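PDB 4MT4: CmeC from Campylobacter jejuni, which forms an outer membrane channel of the outer membrane factor family and probably serves as the exit duct for substrates of a multidrug efflux pump. Local coordinates for the interface of chains A and B. Sequence-based numbering; all coordinates share one arbitrary frame. Chains: chain A/B, CmeC.

Contact 1: the interface of chains A and B. Residues chain A 370; chain B 226, 229, 233, 242-243, 245-247.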
# COMPACT_ATOMS: atom_id res chain seq x y z
N ARG A 370 14.40 1.65 20.36
CA ARG A 370 15.58 0.85 20.64
C ARG A 370 16.64 1.02 19.56
O ARG A 370 17.80 1.32 19.86
CB ARG A 370 15.23 -0.63 20.76
CG ARG A 370 16.45 -1.52 20.98
CD ARG A 370 16.13 -3.00 20.89
NE ARG A 370 17.23 -3.82 21.38
CZ ARG A 370 17.10 -5.08 21.79
NH1 ARG A 370 15.90 -5.66 21.78
NH2 ARG A 370 18.15 -5.75 22.22
N GLU B 226 21.54 -5.28 15.03
CA GLU B 226 20.49 -4.60 15.79
C GLU B 226 19.23 -4.41 14.95
O GLU B 226 18.12 -4.38 15.49
CB GLU B 226 20.99 -3.25 16.29
CG GLU B 226 21.90 -3.34 17.51
CD GLU B 226 21.16 -3.80 18.75
OE1 GLU B 226 19.97 -3.44 18.91
OE2 GLU B 226 21.76 -4.53 19.57
N LEU B 229 17.49 -7.75 15.00
CA LEU B 229 17.05 -8.03 16.36
C LEU B 229 15.72 -7.32 16.60
O LEU B 229 14.78 -7.90 17.13
CB LEU B 229 18.09 -7.58 17.38
CG LEU B 229 18.39 -8.54 18.53
CD1 LEU B 229 19.08 -7.82 19.68
CD2 LEU B 229 17.13 -9.26 19.02
N LYS B 233 11.94 -8.92 17.38
CA LYS B 233 11.20 -8.51 18.57
C LYS B 233 9.78 -8.08 18.22
O LYS B 233 8.82 -8.48 18.87
CB LYS B 233 11.92 -7.38 19.30
CG LYS B 233 13.25 -7.78 19.92
CD LYS B 233 13.06 -8.87 20.95
CE LYS B 233 14.38 -9.24 21.62
NZ LYS B 233 14.22 -10.39 22.55
N ASP B 242 11.51 -6.61 27.04
CA ASP B 242 12.14 -7.56 26.14
C ASP B 242 12.50 -6.88 24.83
O ASP B 242 13.59 -7.08 24.28
CB ASP B 242 11.22 -8.75 25.89
CG ASP B 242 11.74 -9.68 24.81
OD1 ASP B 242 12.97 -9.87 24.72
OD2 ASP B 242 10.92 -10.22 24.04
N ILE B 243 11.57 -6.07 24.33
CA ILE B 243 11.77 -5.33 23.09
C ILE B 243 12.90 -4.31 23.24
O ILE B 243 13.72 -4.15 22.34
CB ILE B 243 10.48 -4.60 22.67
CG1 ILE B 243 9.40 -5.62 22.31
CG2 ILE B 243 10.74 -3.66 21.50
CD1 ILE B 243 8.03 -5.02 22.20
N TYR B 245 15.45 -4.05 25.81
CA TYR B 245 16.76 -4.36 26.39
C TYR B 245 17.28 -5.78 26.13
O TYR B 245 18.49 -5.99 26.13
CB TYR B 245 16.72 -4.10 27.90
CG TYR B 245 16.24 -2.71 28.26
CD1 TYR B 245 17.01 -1.59 27.96
CD2 TYR B 245 15.02 -2.52 28.90
CE1 TYR B 245 16.57 -0.32 28.28
CE2 TYR B 245 14.58 -1.25 29.23
CZ TYR B 245 15.36 -0.16 28.92
OH TYR B 245 14.93 1.11 29.24
N LYS B 246 16.39 -6.73 25.92
CA LYS B 246 16.82 -8.13 25.79
C LYS B 246 17.37 -8.47 24.41
O LYS B 246 17.17 -7.74 23.44
CB LYS B 246 15.66 -9.07 26.13
CG LYS B 246 15.30 -9.11 27.60
CD LYS B 246 14.56 -10.38 27.95
CE LYS B 246 14.43 -10.55 29.45
NZ LYS B 246 14.26 -11.98 29.83
N ASN B 247 18.06 -9.60 24.34
CA ASN B 247 18.60 -10.10 23.08
C ASN B 247 17.97 -11.44 22.70
O ASN B 247 16.91 -11.80 23.21
CB ASN B 247 20.12 -10.25 23.16
CG ASN B 247 20.82 -8.95 23.51
OD1 ASN B 247 21.03 -8.09 22.65
ND2 ASN B 247 21.18 -8.79 24.78
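The carbonyl oxygen of B:Lys246 takes a hydrogen bond from the guanidinium nitrogen NH2 of A:Arg370, with NH2 to O at 2.5 Å. This oxygen lies at the edge of the guanidinium group, 15° out of its plane. NH1 of A:Arg370 makes a weak second bond to the same oxygen. NH1 of A:Arg370 also donates to the carbonyl O of B:Ile243 at 2.7 Å. That oxygen is tilted further, 31° out of the guanidinium plane. Neither donor lies on a carbonyl lone pair. The two carbonyls, from helix 240-245 and the loop after it, probably limit rotation of the guanidinium group.

The site joins neighbouring subunits in the helical part of the channel. The arginine comes from helix 339-405 of chain A. Its CG lies anti to the backbone N (chi1 177°), and the extended chain carries the charged end across to chain B. On helix 201-236, the carboxylate OE1 of B:Glu226 forms a long salt bridge to NE of A:Arg370 at 3.7 Å. The two side chains cross at about a right angle. CD1 of B:Leu229 packs against CZ of A:Arg370 at 4.0 Å.

A second shell probably steadies the acceptor segment. The amine NZ of B:Lys233 bonds the carbonyl O of B:Asn247 at 3.1 Å. NZ of B:Lys233 also forms a salt bridge to the carboxylate OD1 of B:Asp242 at 2.6 Å, on the syn side of that oxygen.

Contact 2: the interface of chains A and B. Residues chain A 333-337; chain B 83-85.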
# COMPACT_ATOMS: atom_id res chain seq x y z
N PRO A 333 -37.75 -4.53 19.31
CA PRO A 333 -37.50 -5.83 18.67
C PRO A 333 -37.73 -7.01 19.61
O PRO A 333 -37.38 -6.95 20.79
CB PRO A 333 -36.02 -5.75 18.27
CG PRO A 333 -35.44 -4.69 19.14
CD PRO A 333 -36.54 -3.69 19.32
N ILE A 334 -38.32 -8.08 19.08
CA ILE A 334 -38.58 -9.29 19.86
C ILE A 334 -37.68 -10.43 19.39
O ILE A 334 -36.77 -10.85 20.10
CB ILE A 334 -40.05 -9.72 19.75
CG1 ILE A 334 -40.99 -8.54 20.03
CG2 ILE A 334 -40.34 -10.87 20.70
CD1 ILE A 334 -40.90 -8.03 21.45
N PHE A 335 -37.95 -10.93 18.18
CA PHE A 335 -37.14 -11.98 17.58
C PHE A 335 -36.61 -11.52 16.23
O PHE A 335 -37.38 -11.33 15.29
CB PHE A 335 -37.93 -13.28 17.42
CG PHE A 335 -38.69 -13.69 18.65
CD1 PHE A 335 -38.02 -13.98 19.83
CD2 PHE A 335 -40.07 -13.83 18.61
CE1 PHE A 335 -38.72 -14.37 20.95
CE2 PHE A 335 -40.77 -14.22 19.73
CZ PHE A 335 -40.10 -14.49 20.91
N HIS A 336 -35.30 -11.34 16.13
CA HIS A 336 -34.66 -11.04 14.85
C HIS A 336 -33.66 -12.12 14.49
O HIS A 336 -32.94 -12.02 13.50
CB HIS A 336 -33.99 -9.66 14.90
CG HIS A 336 -34.94 -8.52 14.76
ND1 HIS A 336 -34.63 -7.37 14.06
CD2 HIS A 336 -36.21 -8.35 15.21
CE1 HIS A 336 -35.66 -6.54 14.10
NE2 HIS A 336 -36.63 -7.11 14.79
N TRP A 337 -33.62 -13.16 15.32
CA TRP A 337 -32.84 -14.37 15.06
C TRP A 337 -31.36 -14.10 14.85
O TRP A 337 -30.76 -14.58 13.89
CB TRP A 337 -33.42 -15.11 13.85
CG TRP A 337 -34.91 -15.21 13.89
CD1 TRP A 337 -35.80 -14.68 13.00
CD2 TRP A 337 -35.69 -15.87 14.89
NE1 TRP A 337 -37.08 -14.98 13.38
CE2 TRP A 337 -37.05 -15.71 14.54
CE3 TRP A 337 -35.38 -16.59 16.05
CZ2 TRP A 337 -38.09 -16.23 15.30
CZ3 TRP A 337 -36.42 -17.11 16.81
CH2 TRP A 337 -37.76 -16.93 16.43
N PRO B 83 -38.67 -14.69 9.36
CA PRO B 83 -39.60 -13.61 9.70
C PRO B 83 -39.18 -12.85 10.96
O PRO B 83 -38.78 -13.47 11.95
CB PRO B 83 -40.93 -14.33 9.91
CG PRO B 83 -40.54 -15.73 10.26
CD PRO B 83 -39.32 -16.01 9.44
N LYS B 84 -39.29 -11.53 10.92
CA LYS B 84 -38.92 -10.69 12.04
C LYS B 84 -40.13 -10.33 12.90
O LYS B 84 -41.22 -10.08 12.37
CB LYS B 84 -38.23 -9.41 11.55
CG LYS B 84 -37.00 -9.67 10.69
CD LYS B 84 -35.94 -10.42 11.47
CE LYS B 84 -34.74 -10.75 10.60
NZ LYS B 84 -34.13 -9.53 10.00
N PHE B 85 -39.95 -10.32 14.21
CA PHE B 85 -41.03 -9.97 15.12
C PHE B 85 -40.66 -8.76 15.97
O PHE B 85 -39.59 -8.72 16.59
CB PHE B 85 -41.38 -11.15 16.03
CG PHE B 85 -41.97 -12.32 15.29
CD1 PHE B 85 -43.32 -12.37 15.00
CD2 PHE B 85 -41.16 -13.38 14.89
CE1 PHE B 85 -43.86 -13.44 14.33
CE2 PHE B 85 -41.70 -14.45 14.21
CZ PHE B 85 -43.05 -14.49 13.93
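This is an antiparallel strand-to-strand interface that joins the beta-sheet of one CmeC chain to that of the next in the trimeric barrel. Strand 322-335 of chain A ends here beside the start of strand 84-96 of chain B. The bridge pairs A:Phe335 with B:Phe85. N of B:Phe85 donates to O of A:Phe335 at 3.0 Å, in a nearly straight bond. In return, O of B:Phe85 accepts from two successive amides, N of A:Ile334 at 2.9 Å and N of A:Phe335 at 3.2 Å. Both donors reach that oxygen from the same face of its carbonyl plane.

A side chain extends the pairing. The indole NE1 of A:Trp337 donates to the carbonyl O of B:Pro83 at 2.7 Å, and this oxygen lies close to the indole plane. CG of A:Trp337 sits beside the backbone N (chi1 -46°), and chi2 of 118° turns the NE1 edge of the ring toward chain B. CB of A:Phe335 lies over one face of the indole, toward its rim.

The edge of the A:Phe335 ring, at CD2, meets the rim of the B:Phe85 ring, with the rings nearly perpendicular. CD2 of B:Phe85 lies in the plane of the A:Phe335 ring, 3.9 Å from CD2 of A:Phe335. CG2 of A:Ile334 sits over the centre of one face of that ring.

Next to the bridge, the aliphatic chain of B:Lys84 crosses A:His336 at about a right angle. CD of B:Lys84 lies over one imidazole face, toward the rim, 3.9 Å from CG of A:His336. Together these contacts join neighbouring subunits at the end of the strands, where the barrel gives way to the helices, and so probably support a continuous channel wall.

Contact 1 and contact 2 join the same two chains, with their C-alpha centres about 54 Å apart. They share no residues. In chain A they are linked through the sequence: strand 322-335 and the residues after it serve contact 2, and helix 339-405, which follows directly, carries the arginine of contact 1. Contact 2 ties the barrel together by strand pairing, whereas contact 1 ties the helical region by a side chain bound to backbone carbonyls. Neighbouring subunits are therefore held at well-separated levels of the channel. Each contact should recur around the trimer of the deposited assembly.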